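Local coordinates for phosphate-specific transport system accessory protein PhoU homolog (Streptococcus pneumoniae, PDB 2I0M) that probably takes part in regulating phosphate uptake and forms a largely helical homodimer that carries bound zinc ions, at residues E40-I45 with G99-V104; L61-L66 with S82-C87; L105-N110 with T181-I186; S147-D152 with N199-L204. One frame throughout, in Å; residues are numbered along the deposited sequence.

Contact 1 of 4, residues E40-I45 with G99-V104; sequences EMAELI and GIAKAV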
loop_
_atom_site.group_PDB
_atom_site.type_symbol
_atom_site.label_atom_id
_atom_site.label_comp_id
_atom_site.label_asym_id
_atom_site.label_seq_id
_atom_site.Cartn_x
_atom_site.Cartn_y
_atom_site.Cartn_z
ATOM N N GLU A 40 22.063 16.874 1.480
ATOM C CA GLU A 40 22.765 16.194 2.561
ATOM C C GLU A 40 21.782 15.597 3.566
ATOM O O GLU A 40 21.962 14.466 4.009
ATOM C CB GLU A 40 23.765 17.143 3.232
ATOM C CG GLU A 40 24.701 17.802 2.229
ATOM C CD GLU A 40 25.894 18.461 2.878
ATOM O OE1 GLU A 40 27.029 18.286 2.365
ATOM O OE2 GLU A 40 25.697 19.156 3.900
ATOM N N MET A 41 20.735 16.352 3.902
ATOM C CA MET A 41 19.670 15.869 4.787
ATOM C C MET A 41 18.910 14.720 4.141
ATOM O O MET A 41 18.496 13.786 4.827
ATOM C CB MET A 41 18.705 17.003 5.146
ATOM C CG MET A 41 17.747 16.723 6.307
ATOM S SD MET A 41 16.450 17.990 6.364
ATOM C CE MET A 41 15.865 17.843 8.043
ATOM N N ALA A 42 18.731 14.793 2.823
ATOM C CA ALA A 42 18.129 13.705 2.067
ATOM C C ALA A 42 18.915 12.407 2.249
ATOM O O ALA A 42 18.316 11.345 2.449
ATOM C CB ALA A 42 18.009 14.065 0.592
ATOM N N GLU A 43 20.246 12.507 2.194
ATOM C CA GLU A 43 21.131 11.342 2.317
ATOM C C GLU A 43 21.063 10.669 3.684
ATOM O O GLU A 43 21.125 9.451 3.778
ATOM C CB GLU A 43 22.593 11.716 2.005
ATOM C CG GLU A 43 23.137 11.109 0.724
ATOM C CD GLU A 43 24.566 10.584 0.880
ATOM O OE1 GLU A 43 24.872 9.978 1.934
ATOM O OE2 GLU A 43 25.384 10.761 -0.054
ATOM N N LEU A 44 20.967 11.474 4.741
ATOM C CA LEU A 44 20.825 10.958 6.102
ATOM C C LEU A 44 19.473 10.259 6.280
ATOM O O LEU A 44 19.382 9.242 6.971
ATOM C CB LEU A 44 21.033 12.065 7.152
ATOM C CG LEU A 44 22.330 12.904 7.097
ATOM C CD1 LEU A 44 22.266 14.111 8.031
ATOM C CD2 LEU A 44 23.622 12.087 7.350
ATOM N N ILE A 45 18.432 10.778 5.632
ATOM C CA ILE A 45 17.117 10.111 5.639
ATOM C C ILE A 45 17.196 8.730 4.980
ATOM O O ILE A 45 16.605 7.754 5.471
ATOM C CB ILE A 45 16.043 10.937 4.891
ATOM C CG1 ILE A 45 15.694 12.202 5.678
ATOM C CG2 ILE A 45 14.792 10.074 4.595
ATOM C CD1 ILE A 45 15.242 13.355 4.810
ATOM N N GLY A 99 11.909 7.731 -0.277
ATOM C CA GLY A 99 11.704 7.900 -1.714
ATOM C C GLY A 99 11.728 9.358 -2.132
ATOM O O GLY A 99 12.359 9.699 -3.122
ATOM N N ILE A 100 11.063 10.213 -1.352
ATOM C CA ILE A 100 11.083 11.675 -1.545
ATOM C C ILE A 100 12.500 12.251 -1.380
ATOM O O ILE A 100 12.928 13.138 -2.130
ATOM C CB ILE A 100 10.117 12.388 -0.569
ATOM C CG1 ILE A 100 8.667 12.053 -0.900
ATOM C CG2 ILE A 100 10.315 13.904 -0.611
ATOM C CD1 ILE A 100 7.613 12.876 -0.107
ATOM N N ALA A 101 13.219 11.733 -0.393
ATOM C CA ALA A 101 14.605 12.107 -0.192
ATOM C C ALA A 101 15.462 11.738 -1.400
ATOM O O ALA A 101 16.321 12.517 -1.783
ATOM C CB ALA A 101 15.154 11.484 1.097
ATOM N N LYS A 102 15.214 10.576 -2.011
ATOM C CA LYS A 102 15.927 10.176 -3.237
ATOM C C LYS A 102 15.614 11.085 -4.427
ATOM O O LYS A 102 16.509 11.436 -5.190
ATOM C CB LYS A 102 15.641 8.722 -3.613
ATOM C CG LYS A 102 15.974 7.714 -2.533
ATOM C CD LYS A 102 15.793 6.299 -3.045
ATOM C CE LYS A 102 15.885 5.290 -1.916
ATOM N NZ LYS A 102 16.106 3.919 -2.448
ATOM N N ALA A 103 14.348 11.462 -4.582
ATOM C CA ALA A 103 13.951 12.394 -5.635
ATOM C C ALA A 103 14.614 13.775 -5.471
ATOM O O ALA A 103 14.879 14.451 -6.457
ATOM C CB ALA A 103 12.436 12.523 -5.693
ATOM N N VAL A 104 14.877 14.178 -4.226
ATOM C CA VAL A 104 15.552 15.441 -3.923
ATOM C C VAL A 104 16.997 15.432 -4.424
ATOM O O VAL A 104 17.535 16.475 -4.779
ATOM C CB VAL A 104 15.485 15.789 -2.400
ATOM C CG1 VAL A 104 16.454 16.924 -2.034
ATOM C CG2 VAL A 104 14.052 16.146 -1.989
#
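Ala42 and Ala101 meet where helix 39-66 runs back against helix 74-105, a worked example of how small residues let antiparallel helices draw close within the all-helical PhoU domain. The N-to-C directions of the two short segments differ by 146°, and their axes come within 8.5 Å. Such an approach is possible because each helix presents a single methyl group at the meeting point: the CA atoms of Ala42 and Ala101 lie 4.5 Å apart, and their CB atoms touch at 3.9 Å.

Ile45, one turn further along, extends this apolar seam. Its CG2 branch, set anti to the backbone N by a chi1 of -70°, rests on the methyl of Ala101 at 3.8 Å, while Val104 places CG1 beside Ala42 CB on the next turn of the partner helix. All four touching residues are buried. Around them, Met41 and Val104 lean on helix 5-35, and Ile100 and Ala103 face helix 177-209, so the pair sits between further layers of helix. The packing is tight enough for the backbones to take part reciprocally: Ala42 CB lies 3.3 Å from Ala101 O, and Ala101 CB lies 3.4 Å from Ala42 O.

Contact 2 of 4, residues L61-L66 with S82-C87; sequences LTCARL and SIMSSC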
loop_
_atom_site.group_PDB
_atom_site.type_symbol
_atom_site.label_atom_id
_atom_site.label_comp_id
_atom_site.label_asym_id
_atom_site.label_seq_id
_atom_site.Cartn_x
_atom_site.Cartn_y
_atom_site.Cartn_z
ATOM N N LEU A 61 8.000 -8.979 16.465
ATOM C CA LEU A 61 8.502 -10.113 17.237
ATOM C C LEU A 61 7.942 -10.202 18.647
ATOM O O LEU A 61 7.610 -11.303 19.104
ATOM C CB LEU A 61 10.040 -10.144 17.263
ATOM C CG LEU A 61 10.751 -11.163 16.352
ATOM C CD1 LEU A 61 10.436 -10.940 14.878
ATOM C CD2 LEU A 61 12.265 -11.136 16.577
ATOM N N THR A 62 7.837 -9.064 19.337
ATOM C CA THR A 62 7.198 -9.057 20.656
ATOM C C THR A 62 5.674 -9.260 20.548
ATOM O O THR A 62 5.060 -9.799 21.461
ATOM C CB THR A 62 7.566 -7.813 21.557
ATOM O OG1 THR A 62 6.545 -6.820 21.496
ATOM C CG2 THR A 62 8.916 -7.213 21.203
ATOM N N CYS A 63 5.082 -8.844 19.428
ATOM C CA CYS A 63 3.692 -9.204 19.098
ATOM C C CYS A 63 3.553 -10.722 18.996
ATOM O O CYS A 63 2.797 -11.338 19.758
ATOM C CB CYS A 63 3.258 -8.589 17.767
ATOM S SG CYS A 63 2.633 -6.887 17.780
ATOM N N ALA A 64 4.299 -11.316 18.063
ATOM C CA ALA A 64 4.240 -12.760 17.806
ATOM C C ALA A 64 4.438 -13.580 19.078
ATOM O O ALA A 64 3.726 -14.551 19.303
ATOM C CB ALA A 64 5.250 -13.165 16.738
ATOM N N ARG A 65 5.385 -13.171 19.917
ATOM C CA ARG A 65 5.607 -13.848 21.185
ATOM C C ARG A 65 4.533 -13.530 22.232
ATOM O O ARG A 65 4.315 -14.325 23.149
ATOM C CB ARG A 65 6.995 -13.527 21.748
ATOM C CG ARG A 65 7.036 -12.247 22.550
ATOM C CD ARG A 65 7.989 -12.342 23.724
ATOM N NE ARG A 65 7.795 -11.218 24.633
ATOM C CZ ARG A 65 8.432 -10.054 24.541
ATOM N NH1 ARG A 65 8.179 -9.089 25.419
ATOM N NH2 ARG A 65 9.323 -9.853 23.575
ATOM N N LEU A 66 3.871 -12.378 22.118
ATOM C CA LEU A 66 2.887 -12.000 23.139
ATOM C C LEU A 66 1.653 -12.871 23.118
ATOM O O LEU A 66 1.068 -13.147 24.163
ATOM C CB LEU A 66 2.487 -10.523 23.063
ATOM C CG LEU A 66 3.127 -9.605 24.107
ATOM C CD1 LEU A 66 2.447 -8.242 24.098
ATOM C CD2 LEU A 66 3.066 -10.230 25.495
ATOM N N SER A 82 -3.693 -5.702 15.124
ATOM C CA SER A 82 -3.710 -4.324 14.657
ATOM C C SER A 82 -2.327 -3.676 14.713
ATOM O O SER A 82 -1.979 -2.900 13.844
ATOM C CB SER A 82 -4.708 -3.498 15.475
ATOM O OG SER A 82 -6.021 -4.001 15.315
ATOM N N ILE A 83 -1.560 -3.974 15.756
ATOM C CA ILE A 83 -0.201 -3.464 15.895
ATOM C C ILE A 83 0.701 -4.078 14.804
ATOM O O ILE A 83 1.429 -3.356 14.124
ATOM C CB ILE A 83 0.362 -3.735 17.308
ATOM C CG1 ILE A 83 -0.464 -3.008 18.398
ATOM C CG2 ILE A 83 1.854 -3.434 17.368
ATOM C CD1 ILE A 83 -0.264 -1.476 18.546
ATOM N N MET A 84 0.605 -5.393 14.610
ATOM C CA MET A 84 1.404 -6.102 13.603
ATOM C C MET A 84 1.161 -5.543 12.217
ATOM O O MET A 84 2.093 -5.248 11.484
ATOM C CB MET A 84 1.091 -7.592 13.599
ATOM C CG MET A 84 1.668 -8.349 14.772
ATOM S SD MET A 84 1.781 -10.133 14.456
ATOM C CE MET A 84 1.388 -10.784 16.057
ATOM N N SER A 85 -0.110 -5.366 11.888
ATOM C CA SER A 85 -0.522 -4.840 10.599
ATOM C C SER A 85 -0.157 -3.365 10.434
ATOM O O SER A 85 0.272 -2.955 9.374
ATOM C CB SER A 85 -2.030 -5.051 10.437
ATOM O OG SER A 85 -2.601 -4.025 9.636
ATOM N N SER A 86 -0.319 -2.573 11.487
ATOM C CA SER A 86 -0.068 -1.151 11.409
ATOM C C SER A 86 1.427 -0.792 11.408
ATOM O O SER A 86 1.826 0.203 10.813
ATOM C CB SER A 86 -0.795 -0.402 12.541
ATOM O OG SER A 86 -2.207 -0.485 12.415
ATOM N N CYS A 87 2.261 -1.587 12.071
ATOM C CA CYS A 87 3.687 -1.234 12.117
ATOM C C CYS A 87 4.335 -1.429 10.731
ATOM O O CYS A 87 5.178 -0.642 10.313
ATOM C CB CYS A 87 4.419 -1.933 13.270
ATOM S SG CYS A 87 4.668 -3.670 13.048
#
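Cys63 and Met84 form the centre of this buried contact, which illustrates how a flexible thioether can bridge helices that are too far apart for small residues alone. The segment axes are 9.8 Å apart at their nearest. Met84 crosses the gap by starting with CG beside its backbone N, continuing in an extended manner through chi2 (-160°), and then bending at chi3 (-143°). Two parts of the chain therefore press on the same partner: CG and the terminal methyl CE each lie 3.4 Å from Cys63 CB. CE also reaches Ala64 N at 3.6 Å.

Cys63 holds its SG beside its own backbone N, with chi1 at -85°, and the sulfur touches both Met84 CG and the CG2 branch of Ile83, 3.6 Å from the latter. The other branch of Ile83 leads away from helix 39-66. Behind this apolar front, Ser86 OG donates to Ser82 O at 2.8 Å; that carbonyl also accepts from Ser86 N, on the opposite face of its plane.

Leu12 of helix 5-35 packs on both Cys63 and Ile83. This is one face of an antiparallel helical hairpin of the PhoU domain, where Met84 packs on Met84 of the second subunit and Ala64 on its Leu77, so the hairpin takes part in the dimer interface.

Contact 3 of 4, residues L105-N110 with T181-I186; sequences LQLKEN and TQYLYI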
loop_
_atom_site.group_PDB
_atom_site.type_symbol
_atom_site.label_atom_id
_atom_site.label_comp_id
_atom_site.label_asym_id
_atom_site.label_seq_id
_atom_site.Cartn_x
_atom_site.Cartn_y
_atom_site.Cartn_z
ATOM N N LEU A 105 17.613 14.252 -4.460
ATOM C CA LEU A 105 18.985 14.097 -4.963
ATOM C C LEU A 105 19.047 14.190 -6.486
ATOM O O LEU A 105 20.105 14.442 -7.059
ATOM C CB LEU A 105 19.580 12.754 -4.527
ATOM C CG LEU A 105 19.654 12.356 -3.054
ATOM C CD1 LEU A 105 20.217 10.944 -2.952
ATOM C CD2 LEU A 105 20.499 13.329 -2.259
ATOM N N GLN A 106 17.906 13.981 -7.129
ATOM C CA GLN A 106 17.813 13.987 -8.578
ATOM C C GLN A 106 17.375 15.352 -9.099
ATOM O O GLN A 106 17.366 15.592 -10.315
ATOM C CB GLN A 106 16.859 12.881 -9.049
ATOM C CG GLN A 106 17.258 11.470 -8.603
ATOM C CD GLN A 106 18.580 11.017 -9.206
ATOM O OE1 GLN A 106 18.633 10.562 -10.347
ATOM N NE2 GLN A 106 19.655 11.135 -8.436
ATOM N N LEU A 107 17.025 16.245 -8.175
ATOM C CA LEU A 107 16.595 17.587 -8.544
ATOM C C LEU A 107 17.756 18.466 -9.019
ATOM O O LEU A 107 18.836 18.481 -8.422
ATOM C CB LEU A 107 15.830 18.263 -7.402
ATOM C CG LEU A 107 14.399 17.775 -7.129
ATOM C CD1 LEU A 107 13.772 18.550 -5.976
ATOM C CD2 LEU A 107 13.520 17.869 -8.374
ATOM N N LYS A 108 17.512 19.183 -10.110
ATOM C CA LYS A 108 18.475 20.130 -10.663
ATOM C C LYS A 108 17.931 21.543 -10.527
ATOM O O LYS A 108 16.734 21.785 -10.709
ATOM C CB LYS A 108 18.777 19.821 -12.135
ATOM C CG LYS A 108 19.239 18.391 -12.416
ATOM C CD LYS A 108 20.699 18.170 -12.028
ATOM C CE LYS A 108 21.209 16.816 -12.515
ATOM N NZ LYS A 108 20.556 15.671 -11.814
ATOM N N GLU A 109 18.822 22.470 -10.195
ATOM C CA GLU A 109 18.459 23.866 -10.038
ATOM C C GLU A 109 19.571 24.767 -10.547
ATOM O O GLU A 109 20.578 24.926 -9.854
ATOM C CB GLU A 109 18.174 24.188 -8.570
ATOM C CG GLU A 109 16.709 24.097 -8.173
ATOM C CD GLU A 109 16.242 25.348 -7.447
ATOM O OE1 GLU A 109 16.500 26.468 -7.956
ATOM O OE2 GLU A 109 15.610 25.214 -6.379
ATOM N N ASN A 110 19.442 25.342 -11.751
ATOM C CA ASN A 110 18.403 25.047 -12.772
ATOM C C ASN A 110 16.906 25.268 -12.441
ATOM O O ASN A 110 16.570 25.993 -11.494
ATOM C CB ASN A 110 18.649 23.672 -13.430
ATOM C CG ASN A 110 19.946 23.625 -14.231
ATOM O OD1 ASN A 110 20.522 24.660 -14.582
ATOM N ND2 ASN A 110 20.410 22.417 -14.524
ATOM N N THR A 181 9.545 14.492 -13.808
ATOM C CA THR A 181 9.536 13.083 -13.404
ATOM C C THR A 181 9.779 12.920 -11.898
ATOM O O THR A 181 9.156 12.073 -11.250
ATOM C CB THR A 181 10.589 12.272 -14.210
ATOM O OG1 THR A 181 10.426 12.525 -15.612
ATOM C CG2 THR A 181 10.444 10.784 -13.973
ATOM N N GLN A 182 10.664 13.751 -11.349
ATOM C CA GLN A 182 10.993 13.710 -9.927
ATOM C C GLN A 182 9.848 14.225 -9.049
ATOM O O GLN A 182 9.524 13.611 -8.024
ATOM C CB GLN A 182 12.308 14.450 -9.643
ATOM C CG GLN A 182 13.559 13.808 -10.277
ATOM C CD GLN A 182 13.705 12.310 -9.973
ATOM O OE1 GLN A 182 13.540 11.872 -8.830
ATOM N NE2 GLN A 182 14.024 11.526 -10.998
ATOM N N TYR A 183 9.225 15.330 -9.457
ATOM C CA TYR A 183 8.035 15.839 -8.774
ATOM C C TYR A 183 6.798 14.948 -8.943
ATOM O O TYR A 183 5.895 14.977 -8.106
ATOM C CB TYR A 183 7.724 17.273 -9.196
ATOM C CG TYR A 183 8.594 18.292 -8.508
ATOM C CD1 TYR A 183 8.278 18.753 -7.235
ATOM C CD2 TYR A 183 9.738 18.801 -9.128
ATOM C CE1 TYR A 183 9.071 19.697 -6.594
ATOM C CE2 TYR A 183 10.541 19.738 -8.492
ATOM C CZ TYR A 183 10.201 20.180 -7.224
ATOM O OH TYR A 183 10.991 21.107 -6.582
ATOM N N LEU A 184 6.751 14.156 -10.012
ATOM C CA LEU A 184 5.708 13.143 -10.133
ATOM C C LEU A 184 5.889 12.070 -9.061
ATOM O O LEU A 184 4.923 11.719 -8.381
ATOM C CB LEU A 184 5.646 12.523 -11.542
ATOM C CG LEU A 184 5.056 13.385 -12.672
ATOM C CD1 LEU A 184 5.066 12.635 -14.006
ATOM C CD2 LEU A 184 3.643 13.896 -12.357
ATOM N N TYR A 185 7.120 11.576 -8.895
ATOM C CA TYR A 185 7.421 10.579 -7.860
ATOM C C TYR A 185 7.082 11.116 -6.483
ATOM O O TYR A 185 6.410 10.438 -5.712
ATOM C CB TYR A 185 8.887 10.156 -7.877
ATOM C CG TYR A 185 9.364 9.549 -9.177
ATOM C CD1 TYR A 185 8.496 8.818 -10.000
ATOM C CD2 TYR A 185 10.697 9.666 -9.566
ATOM C CE1 TYR A 185 8.942 8.256 -11.181
ATOM C CE2 TYR A 185 11.151 9.106 -10.749
ATOM C CZ TYR A 185 10.274 8.399 -11.548
ATOM O OH TYR A 185 10.722 7.842 -12.730
ATOM N N ILE A 186 7.529 12.342 -6.194
ATOM C CA ILE A 186 7.314 12.969 -4.899
ATOM C C ILE A 186 5.837 12.981 -4.518
ATOM O O ILE A 186 5.475 12.601 -3.399
ATOM C CB ILE A 186 7.904 14.410 -4.845
ATOM C CG1 ILE A 186 9.428 14.342 -4.745
ATOM C CG2 ILE A 186 7.311 15.199 -3.672
ATOM C CD1 ILE A 186 10.145 15.581 -5.222
#
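Bent chi2 torsions in Gln106 (-64°) and Gln182 (-51°) fold both side chains back, bringing the carboxamide of Gln182 against the aliphatic base of Gln106 and leaving the Gln106 amide to lead away. The touching is thus between an amide and a methylene: Gln182 CD lies 3.3 Å from Gln106 CB, and Gln182 OE1 lies 3.7 Å from Gln106 CG. The two amide planes stand 78° apart, nearly perpendicular, so the amides do not stack.

Leu107, unlike the exposed Gln106 before it, is buried. Its CG sits beside the backbone N and its chain then extends, carrying its two terminal methyls towards helix 177-209. There CD2 meets Tyr183 CE2 at 3.5 Å and Gln182 CB at 3.8 Å, while CD1 approaches Tyr183 OH at 3.8 Å. The leucine and tyrosine side chains cross at about a right angle.

Polar neighbours fix the surroundings of this apolar patch. Lys37 NZ is hydrogen-bonded to Tyr183 OH, and Lys39 NZ is hydrogen-bonded to Leu107 O, so two lysines near the turn between helices 5-35 and 39-66 hold the tyrosine and the loop backbone.

Here is a case of a connection secured at its start: as the chain of this PhoU protein leaves helix 74-105, Leu107 and Gln106 hold the loop between helices 74-105 and 117-136 against the long helix 177-209.

Contact 4 of 4, residues S147-D152 with N199-L204; sequences SIAQKD and NICERL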
loop_
_atom_site.group_PDB
_atom_site.type_symbol
_atom_site.label_atom_id
_atom_site.label_comp_id
_atom_site.label_asym_id
_atom_site.label_seq_id
_atom_site.Cartn_x
_atom_site.Cartn_y
_atom_site.Cartn_z
ATOM N N SER A 147 -12.737 10.058 10.664
ATOM C CA SER A 147 -12.554 11.449 10.264
ATOM C C SER A 147 -11.149 11.716 9.675
ATOM O O SER A 147 -11.028 12.433 8.677
ATOM C CB SER A 147 -12.901 12.418 11.403
ATOM O OG SER A 147 -12.003 12.250 12.487
ATOM N N ILE A 148 -10.109 11.109 10.253
ATOM C CA ILE A 148 -8.749 11.197 9.684
ATOM C C ILE A 148 -8.636 10.591 8.276
ATOM O O ILE A 148 -8.075 11.224 7.364
ATOM C CB ILE A 148 -7.683 10.577 10.620
ATOM C CG1 ILE A 148 -7.588 11.389 11.928
ATOM C CG2 ILE A 148 -6.304 10.486 9.918
ATOM C CD1 ILE A 148 -6.950 10.630 13.060
ATOM N N ALA A 149 -9.172 9.377 8.109
ATOM C CA ALA A 149 -9.179 8.676 6.819
ATOM C C ALA A 149 -9.819 9.515 5.728
ATOM O O ALA A 149 -9.345 9.509 4.594
ATOM C CB ALA A 149 -9.891 7.315 6.925
ATOM N N GLN A 150 -10.891 10.226 6.081
ATOM C CA GLN A 150 -11.664 11.054 5.145
ATOM C C GLN A 150 -10.867 12.183 4.489
ATOM O O GLN A 150 -11.148 12.560 3.350
ATOM C CB GLN A 150 -12.883 11.645 5.856
ATOM C CG GLN A 150 -13.995 10.643 6.093
ATOM C CD GLN A 150 -15.150 11.214 6.897
ATOM O OE1 GLN A 150 -14.956 12.035 7.805
ATOM N NE2 GLN A 150 -16.366 10.775 6.569
ATOM N N LYS A 151 -9.883 12.723 5.211
ATOM C CA LYS A 151 -9.000 13.769 4.668
ATOM C C LYS A 151 -8.133 13.312 3.488
ATOM O O LYS A 151 -7.551 14.140 2.799
ATOM C CB LYS A 151 -8.128 14.370 5.765
ATOM C CG LYS A 151 -8.922 15.154 6.792
ATOM C CD LYS A 151 -8.021 15.640 7.919
ATOM C CE LYS A 151 -8.813 16.479 8.913
ATOM N NZ LYS A 151 -7.904 17.391 9.647
ATOM N N ASP A 152 -8.063 12.002 3.266
ATOM C CA ASP A 152 -7.360 11.441 2.110
ATOM C C ASP A 152 -7.995 11.834 0.775
ATOM O O ASP A 152 -7.281 11.959 -0.221
ATOM C CB ASP A 152 -7.249 9.918 2.223
ATOM C CG ASP A 152 -6.237 9.327 1.254
ATOM O OD1 ASP A 152 -5.069 9.758 1.238
ATOM O OD2 ASP A 152 -6.624 8.414 0.505
ATOM N N ASN A 199 -5.395 3.264 5.774
ATOM C CA ASN A 199 -5.293 1.875 6.161
ATOM C C ASN A 199 -5.147 1.654 7.682
ATOM O O ASN A 199 -5.756 0.739 8.217
ATOM C CB ASN A 199 -4.153 1.184 5.399
ATOM C CG ASN A 199 -4.497 0.905 3.925
ATOM O OD1 ASN A 199 -3.605 0.861 3.059
ATOM N ND2 ASN A 199 -5.780 0.709 3.640
ATOM N N ILE A 200 -4.385 2.490 8.383
ATOM C CA ILE A 200 -4.203 2.290 9.829
ATOM C C ILE A 200 -5.488 2.677 10.552
ATOM O O ILE A 200 -5.910 2.000 11.492
ATOM C CB ILE A 200 -2.969 3.021 10.405
ATOM C CG1 ILE A 200 -1.678 2.540 9.728
ATOM C CG2 ILE A 200 -2.863 2.797 11.919
ATOM C CD1 ILE A 200 -0.458 3.381 10.044
ATOM N N CYS A 201 -6.125 3.732 10.048
ATOM C CA CYS A 201 -7.471 4.145 10.447
ATOM C C CYS A 201 -8.526 3.037 10.372
ATOM O O CYS A 201 -9.266 2.840 11.317
ATOM C CB CYS A 201 -7.904 5.386 9.653
ATOM S SG CYS A 201 -6.979 6.899 10.073
ATOM N N GLU A 202 -8.588 2.319 9.249
ATOM C CA GLU A 202 -9.516 1.187 9.078
ATOM C C GLU A 202 -9.256 0.056 10.075
ATOM O O GLU A 202 -10.185 -0.544 10.592
ATOM C CB GLU A 202 -9.444 0.618 7.660
ATOM C CG GLU A 202 -9.803 1.609 6.560
ATOM C CD GLU A 202 -9.823 0.972 5.172
ATOM O OE1 GLU A 202 -10.857 1.078 4.488
ATOM O OE2 GLU A 202 -8.804 0.372 4.761
ATOM N N ARG A 203 -7.986 -0.229 10.322
ATOM C CA ARG A 203 -7.557 -1.186 11.346
ATOM C C ARG A 203 -8.072 -0.789 12.732
ATOM O O ARG A 203 -8.428 -1.637 13.547
ATOM C CB ARG A 203 -6.018 -1.244 11.371
ATOM C CG ARG A 203 -5.433 -2.506 11.947
ATOM C CD ARG A 203 -5.340 -3.643 10.905
ATOM N NE ARG A 203 -6.353 -4.660 11.158
ATOM C CZ ARG A 203 -6.399 -5.861 10.595
ATOM N NH1 ARG A 203 -5.472 -6.250 9.728
ATOM N NH2 ARG A 203 -7.390 -6.681 10.924
ATOM N N LEU A 204 -8.091 0.513 12.985
ATOM C CA LEU A 204 -8.634 1.064 14.226
ATOM C C LEU A 204 -10.155 0.846 14.296
ATOM O O LEU A 204 -10.690 0.516 15.364
ATOM C CB LEU A 204 -8.272 2.548 14.326
ATOM C CG LEU A 204 -7.833 3.249 15.620
ATOM C CD1 LEU A 204 -7.208 2.294 16.637
ATOM C CD2 LEU A 204 -6.861 4.411 15.279
#
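A compact apolar helix-to-helix contact joins Ile148 and Ala149, near the end of helix 142-150, to Cys201 on the long helix 177-209, inside the second PhoU domain. It exemplifies how a single cysteine can touch two successive residues of a neighbouring helix. The thiol sulfur of Cys201 lies 3.7 Å from Ile148 CG2 and 3.8 Å from Ala149 N. Cys201 CB meets Ala149 CB at 3.9 Å.

Torsions divide the work. With chi1 at -69°, Cys201 SG stands beside its own backbone N and points at the isoleucine; Ile148 answers with CG2, the branch anti to its backbone N (chi1 -65°). Helix 117-136 packs on Ile148 through Asp132 and Ala136.

Polar groups of the same long helix have other partners. Asn199 ND2 donates to Glu202 OE2 over 3.2 Å with an N-H...O angle of 141°, coming in on the anti side of the carboxylate and somewhat out of its plane. Arg203 forms a salt bridge with Glu60 of the second subunit.

At the end of segment 147-152, Asp152 N is hydrogen-bonded to Ala149 O at 3.1 Å, and Asp152 itself binds zinc together with Asp156, Glu191 and Asp195. The cysteine is not among these ligands: its sulfur meets carbon and a backbone nitrogen, consistent with a purely packing role for the thiol, while this zinc is bound by carboxylate residues.

Contacts 1 and 2 join the same two helices, 39-66 and 74-105, at points whose centres are 29 Å apart: alanines permit close approach in contact 1, whereas a methionine spans a wider gap in contact 2, at the dimer interface. Contacts 3 and 4 share helix 177-209 but lie on opposite sides of the chain's centre. Contacts 1, 2 and 4 are buried and apolar, with sulfur taking part in the last two; contact 3, a loop against a helix, is partly exposed and combines amide, aliphatic and aromatic groups. Contact 1 touches contact 3 through Ala103 and Gln182, and contact 2 touches contact 4 through Ser85 and Arg203, packing the two PhoU domains together.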